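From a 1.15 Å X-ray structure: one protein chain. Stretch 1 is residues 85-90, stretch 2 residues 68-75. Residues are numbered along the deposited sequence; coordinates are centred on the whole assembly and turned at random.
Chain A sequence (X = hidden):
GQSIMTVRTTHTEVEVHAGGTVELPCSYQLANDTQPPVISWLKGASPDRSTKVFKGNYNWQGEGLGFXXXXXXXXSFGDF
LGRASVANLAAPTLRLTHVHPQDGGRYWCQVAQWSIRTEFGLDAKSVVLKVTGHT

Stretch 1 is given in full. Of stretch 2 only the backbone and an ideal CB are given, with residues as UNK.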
ATOM      1  N   SER A  85      -1.374  -9.015  -1.045  1.00  7.16           N
ATOM      2  CA  SER A  85      -2.563  -8.858  -0.216  1.00  7.03           C
ATOM      3  C   SER A  85      -2.306  -7.804   0.858  1.00  6.58           C
ATOM      4  O   SER A  85      -1.163  -7.580   1.241  1.00  6.72           O
ATOM      5  CB  SER A  85      -2.983 -10.210   0.384  1.00  7.98           C
ATOM      6  OG  SER A  85      -1.993 -10.763   1.228  1.00  8.90           O
ATOM      7  N   VAL A  86      -3.379  -7.220   1.360  1.00  5.85           N
ATOM      8  CA  VAL A  86      -3.364  -6.299   2.483  1.00  5.43           C
ATOM      9  C   VAL A  86      -4.407  -6.784   3.463  1.00  5.38           C
ATOM     10  O   VAL A  86      -5.605  -6.677   3.197  1.00  6.60           O
ATOM     11  CB  VAL A  86      -3.605  -4.843   2.020  1.00  6.10           C
ATOM     12  CG1 VAL A  86      -3.705  -3.900   3.211  1.00  6.78           C
ATOM     13  CG2 VAL A  86      -2.471  -4.359   1.128  1.00  5.95           C
ATOM     14  N   ALA A  87      -3.971  -7.311   4.604  1.00  5.48           N
ATOM     15  CA  ALA A  87      -4.894  -7.911   5.571  1.00  6.06           C
ATOM     16  C   ALA A  87      -5.772  -6.881   6.272  1.00  5.54           C
ATOM     17  O   ALA A  87      -6.901  -7.223   6.667  1.00  7.11           O
ATOM     18  CB  ALA A  87      -4.118  -8.686   6.631  1.00  7.57           C
ATOM     19  N   ASN A  88      -5.252  -5.695   6.475  1.00  5.89           N
ATOM     20  CA  ASN A  88      -5.942  -4.681   7.283  1.00  6.12           C
ATOM     21  C   ASN A  88      -5.800  -3.343   6.587  1.00  5.14           C
ATOM     22  O   ASN A  88      -4.736  -2.732   6.619  1.00  5.85           O
ATOM     23  CB  ASN A  88      -5.314  -4.623   8.680  1.00  7.85           C
ATOM     24  CG  ASN A  88      -6.016  -3.646   9.590  0.80  8.29           C
ATOM     25  OD1 ASN A  88      -6.766  -2.841   9.249  0.80 10.30           O
ATOM     26  ND2 ASN A  88      -5.612  -3.632  10.870  0.80 13.89           N
ATOM     27  N   LEU A  89      -6.885  -2.864   5.935  1.00  5.79           N
ATOM     28  CA  LEU A  89      -6.752  -1.624   5.201  1.00  5.62           C
ATOM     29  C   LEU A  89      -6.488  -0.434   6.071  1.00  5.72           C
ATOM     30  O   LEU A  89      -5.945   0.582   5.593  1.00  6.71           O
ATOM     31  CB  LEU A  89      -8.004  -1.404   4.334  1.00  6.18           C
ATOM     32  CG  LEU A  89      -8.168  -2.330   3.149  1.00  6.08           C
ATOM     33  CD1 LEU A  89      -9.559  -2.228   2.574  1.00  7.43           C
ATOM     34  CD2 LEU A  89      -7.136  -2.070   2.071  1.00 10.63           C
ATOM     35  N   ALA A  90      -6.839  -0.487   7.345  1.00  6.15           N
ATOM     36  CA  ALA A  90      -6.555   0.587   8.288  1.00  6.78           C
ATOM     37  C   ALA A  90      -5.095   0.589   8.714  1.00  6.09           C
ATOM     38  O   ALA A  90      -4.664   1.610   9.317  1.00  7.43           O
ATOM     39  CB  ALA A  90      -7.429   0.477   9.541  1.00  8.83           C
ATOM     40  N   UNK A  68     -15.415  -2.356   8.078  1.00 12.82           N
ATOM     41  CA  UNK A  68     -15.549  -3.795   8.225  1.00 12.61           C
ATOM     42  C   UNK A  68     -14.671  -4.477   7.169  1.00  9.30           C
ATOM     43  O   UNK A  68     -14.894  -4.236   5.977  1.00  8.46           O
ATOM     44  CB  UNK A  68     -17.011  -4.227   8.093  1.00 12.61           C
ATOM     45  N   UNK A  69     -13.711  -5.238   7.577  1.00 10.17           N
ATOM     46  CA  UNK A  69     -12.759  -5.807   6.649  1.00  9.57           C
ATOM     47  C   UNK A  69     -13.380  -6.668   5.559  1.00 10.75           C
ATOM     48  O   UNK A  69     -12.954  -6.626   4.399  1.00 12.94           O
ATOM     49  CB  UNK A  69     -11.737  -6.639   7.426  1.00  9.57           C
ATOM     50  N   UNK A  70     -14.442  -7.390   5.933  1.00 12.37           N
ATOM     51  CA  UNK A  70     -15.202  -8.202   4.996  1.00 14.73           C
ATOM     52  C   UNK A  70     -16.037  -7.440   4.003  1.00 15.12           C
ATOM     53  O   UNK A  70     -16.496  -8.022   2.998  1.00 24.54           O
ATOM     54  CB  UNK A  70     -16.120  -9.144   5.777  1.00 14.73           C
ATOM     55  N   UNK A  71     -16.258  -6.153   4.219  1.00 10.88           N
ATOM     56  CA  UNK A  71     -17.050  -5.300   3.351  1.00 10.73           C
ATOM     57  C   UNK A  71     -16.093  -4.245   2.787  1.00  8.58           C
ATOM     58  O   UNK A  71     -16.050  -3.116   3.219  1.00  8.89           O
ATOM     59  CB  UNK A  71     -18.226  -4.666   4.097  1.00 10.73           C
ATOM     60  N   UNK A  72     -15.297  -4.682   1.820  1.00  9.02           N
ATOM     61  CA  UNK A  72     -14.239  -3.869   1.281  1.00  7.37           C
ATOM     62  C   UNK A  72     -13.979  -4.297  -0.156  1.00  7.63           C
ATOM     63  O   UNK A  72     -14.222  -5.448  -0.521  1.00 10.21           O
ATOM     64  CB  UNK A  72     -12.973  -3.979   2.133  1.00  7.37           C
ATOM     65  N   UNK A  73     -13.378  -3.400  -0.897  1.00  6.79           N
ATOM     66  CA  UNK A  73     -12.750  -3.660  -2.197  1.00  6.73           C
ATOM     67  C   UNK A  73     -11.277  -3.936  -1.956  1.00  6.25           C
ATOM     68  O   UNK A  73     -10.625  -3.135  -1.304  1.00  6.41           O
ATOM     69  CB  UNK A  73     -12.939  -2.487  -3.161  1.00  6.73           C
ATOM     70  N   UNK A  74     -10.790  -5.048  -2.501  1.00  6.05           N
ATOM     71  CA  UNK A  74      -9.371  -5.372  -2.458  1.00  6.18           C
ATOM     72  C   UNK A  74      -9.009  -6.027  -3.767  1.00  6.51           C
ATOM     73  O   UNK A  74      -9.675  -6.994  -4.154  1.00  9.10           O
ATOM     74  CB  UNK A  74      -9.030  -6.278  -1.273  1.00  6.18           C
ATOM     75  N   UNK A  75      -7.959  -5.570  -4.428  1.00  6.48           N
ATOM     76  CA  UNK A  75      -7.556  -6.153  -5.701  1.00  7.25           C
ATOM     77  C   UNK A  75      -6.057  -6.077  -5.858  1.00  6.43           C
ATOM     78  O   UNK A  75      -5.438  -5.046  -5.571  1.00  6.72           O
ATOM     79  CB  UNK A  75      -8.249  -5.448  -6.869  1.00  7.25           C
TER

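Position 68 lies out of reach of stretch 1. Its phi/psi of -130/118 is an extended conformation that beta-branched residues favour, though many others would serve. The residue is Val68, whose backbone O accepts a hydrogen bond of 2.9 Å from the backbone N of position 71, closing a type I turn.

At position 69, the first corner of that turn, phi/psi is -58/-36. The CA-to-CB bond runs sideways, and the ideal CB is 4.9 Å from Ala87 O, so a small side chain would stop short of stretch 1. A longer one could reach the bend at Ala87 to Leu89. What that bend offers is mixed: the carbonyl of Ala87 is an acceptor, while the amide of Leu89 is a donor that calls for an acceptor. Glutamate, glutamine or another long polar residue would suit. The residue is Glu69; its chi1 is t and its chi2 p, and its end comes nearer than its CB direction suggests. OE2 accepts a hydrogen bond from Leu89 N at 2.9 Å, with an N-H...acceptor angle of 155°. The same OE2 lies 3.3 Å from Ala87 O, a pair of acceptors with no bond between them, so a positive group nearby would be welcome.

Positions 70 and 71 face open space as far as stretch 1 is concerned. With phi/psi of -71/-14, position 70 suits small polar residues common in turns, and it is Ser70. Position 71, at -116/77, leads out of the turn and would tolerate many polar residues; it is Asp71, whose carboxylate oxygens are hydrogen-bonded elsewhere in the structure.

Position 72 begins a strand and points toward stretch 1. Its ideal CB is 3.9 Å from Leu89 CD1, close enough for van der Waals contact, so a small residue such as alanine, serine or threonine is a reasonable expectation. Here it is Ser72. Its CB packs on Leu89 CD1 at 3.9 Å, while OG donates to Glu69 O at 2.7 Å, tying the strand to the preceding turn.

At position 73 the CB points away, with nothing of stretch 1 within 5.5 Å of it, and the extended backbone favours beta-branched or aromatic residues. It is Tyr73, whose OH donates to OE1 of the side chain at position 75 at 2.6 Å.

Position 74 again points toward stretch 1, but nothing there lies within 5.5 Å of its ideal CB. The gap favours a long side chain, and the carbonyls of Val86 and Ala87 favour a donor at its tip: lysine or arginine. Lys74 has chi1 m and the rest t, an extended chain. Its NZ donates to Val86 O at 2.8 Å. Lys74 NZ also makes a salt bridge with Glu69 OE2 at 2.7 Å. That ammonium thus helps offset the crowding of acceptors. On the way, CE packs against Leu89 CG at 3.7 Å, so the aliphatic stem is used as well.

Position 75 is out of reach, an extended strand residue open to many types. It is Glu75, the acceptor for the tyrosine hydroxyl.

Stretch 2, residues 68-75: VESDSYKE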
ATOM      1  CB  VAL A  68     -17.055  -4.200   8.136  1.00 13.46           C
ATOM      2  CG1 VAL A  68     -17.212  -5.704   8.084  1.00 15.18           C
ATOM      3  CG2 VAL A  68     -17.835  -3.578   9.283  1.00 16.27           C
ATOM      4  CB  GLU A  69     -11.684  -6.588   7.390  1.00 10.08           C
ATOM      5  CG  GLU A  69     -10.355  -6.590   6.657  1.00  8.93           C
ATOM      6  CD  GLU A  69      -9.636  -5.263   6.699  1.00  7.42           C
ATOM      7  OE1 GLU A  69      -9.707  -4.568   7.715  1.00 10.04           O
ATOM      8  OE2 GLU A  69      -8.977  -4.918   5.678  1.00  7.42           O
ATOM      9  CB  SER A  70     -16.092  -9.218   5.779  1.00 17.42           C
ATOM     10  OG  SER A  70     -17.154  -8.494   6.476  1.00 19.77           O
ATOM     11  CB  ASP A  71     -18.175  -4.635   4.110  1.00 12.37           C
ATOM     12  CG  ASP A  71     -19.146  -3.943   3.155  1.00 14.63           C
ATOM     13  OD1 ASP A  71     -19.014  -4.082   1.937  1.00 15.00           O
ATOM     14  OD2 ASP A  71     -20.051  -3.302   3.737  1.00 21.30           O
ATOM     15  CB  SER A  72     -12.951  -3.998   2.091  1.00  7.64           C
ATOM     16  OG  SER A  72     -12.460  -5.311   2.085  1.00  9.50           O
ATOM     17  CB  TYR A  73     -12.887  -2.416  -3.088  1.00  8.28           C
ATOM     18  CG  TYR A  73     -11.994  -2.470  -4.313  1.00  8.12           C
ATOM     19  CD1 TYR A  73     -12.120  -3.437  -5.261  1.00  8.51           C
ATOM     20  CD2 TYR A  73     -11.002  -1.486  -4.480  1.00  7.98           C
ATOM     21  CE1 TYR A  73     -11.304  -3.479  -6.377  1.00  9.37           C
ATOM     22  CE2 TYR A  73     -10.188  -1.535  -5.609  1.00  8.75           C
ATOM     23  CZ  TYR A  73     -10.315  -2.505  -6.552  1.00  9.11           C
ATOM     24  OH  TYR A  73      -9.486  -2.511  -7.659  1.00 10.46           O
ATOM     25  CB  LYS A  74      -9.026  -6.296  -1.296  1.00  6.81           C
ATOM     26  CG  LYS A  74      -9.259  -5.694   0.066  1.00  7.08           C
ATOM     27  CD  LYS A  74      -8.728  -6.569   1.198  1.00  6.92           C
ATOM     28  CE  LYS A  74      -8.970  -5.936   2.534  1.00  6.40           C
ATOM     29  NZ  LYS A  74      -8.410  -6.665   3.680  1.00  7.88           N
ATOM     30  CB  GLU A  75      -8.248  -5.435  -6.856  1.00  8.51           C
ATOM     31  CG  GLU A  75      -7.978  -6.038  -8.216  1.00  9.16           C
ATOM     32  CD  GLU A  75      -8.859  -5.571  -9.334  1.00 10.44           C
ATOM     33  OE1 GLU A  75      -9.606  -4.593  -9.134  1.00 11.38           O
ATOM     34  OE2 GLU A  75      -8.744  -6.176 -10.441  1.00 14.07           O
TER
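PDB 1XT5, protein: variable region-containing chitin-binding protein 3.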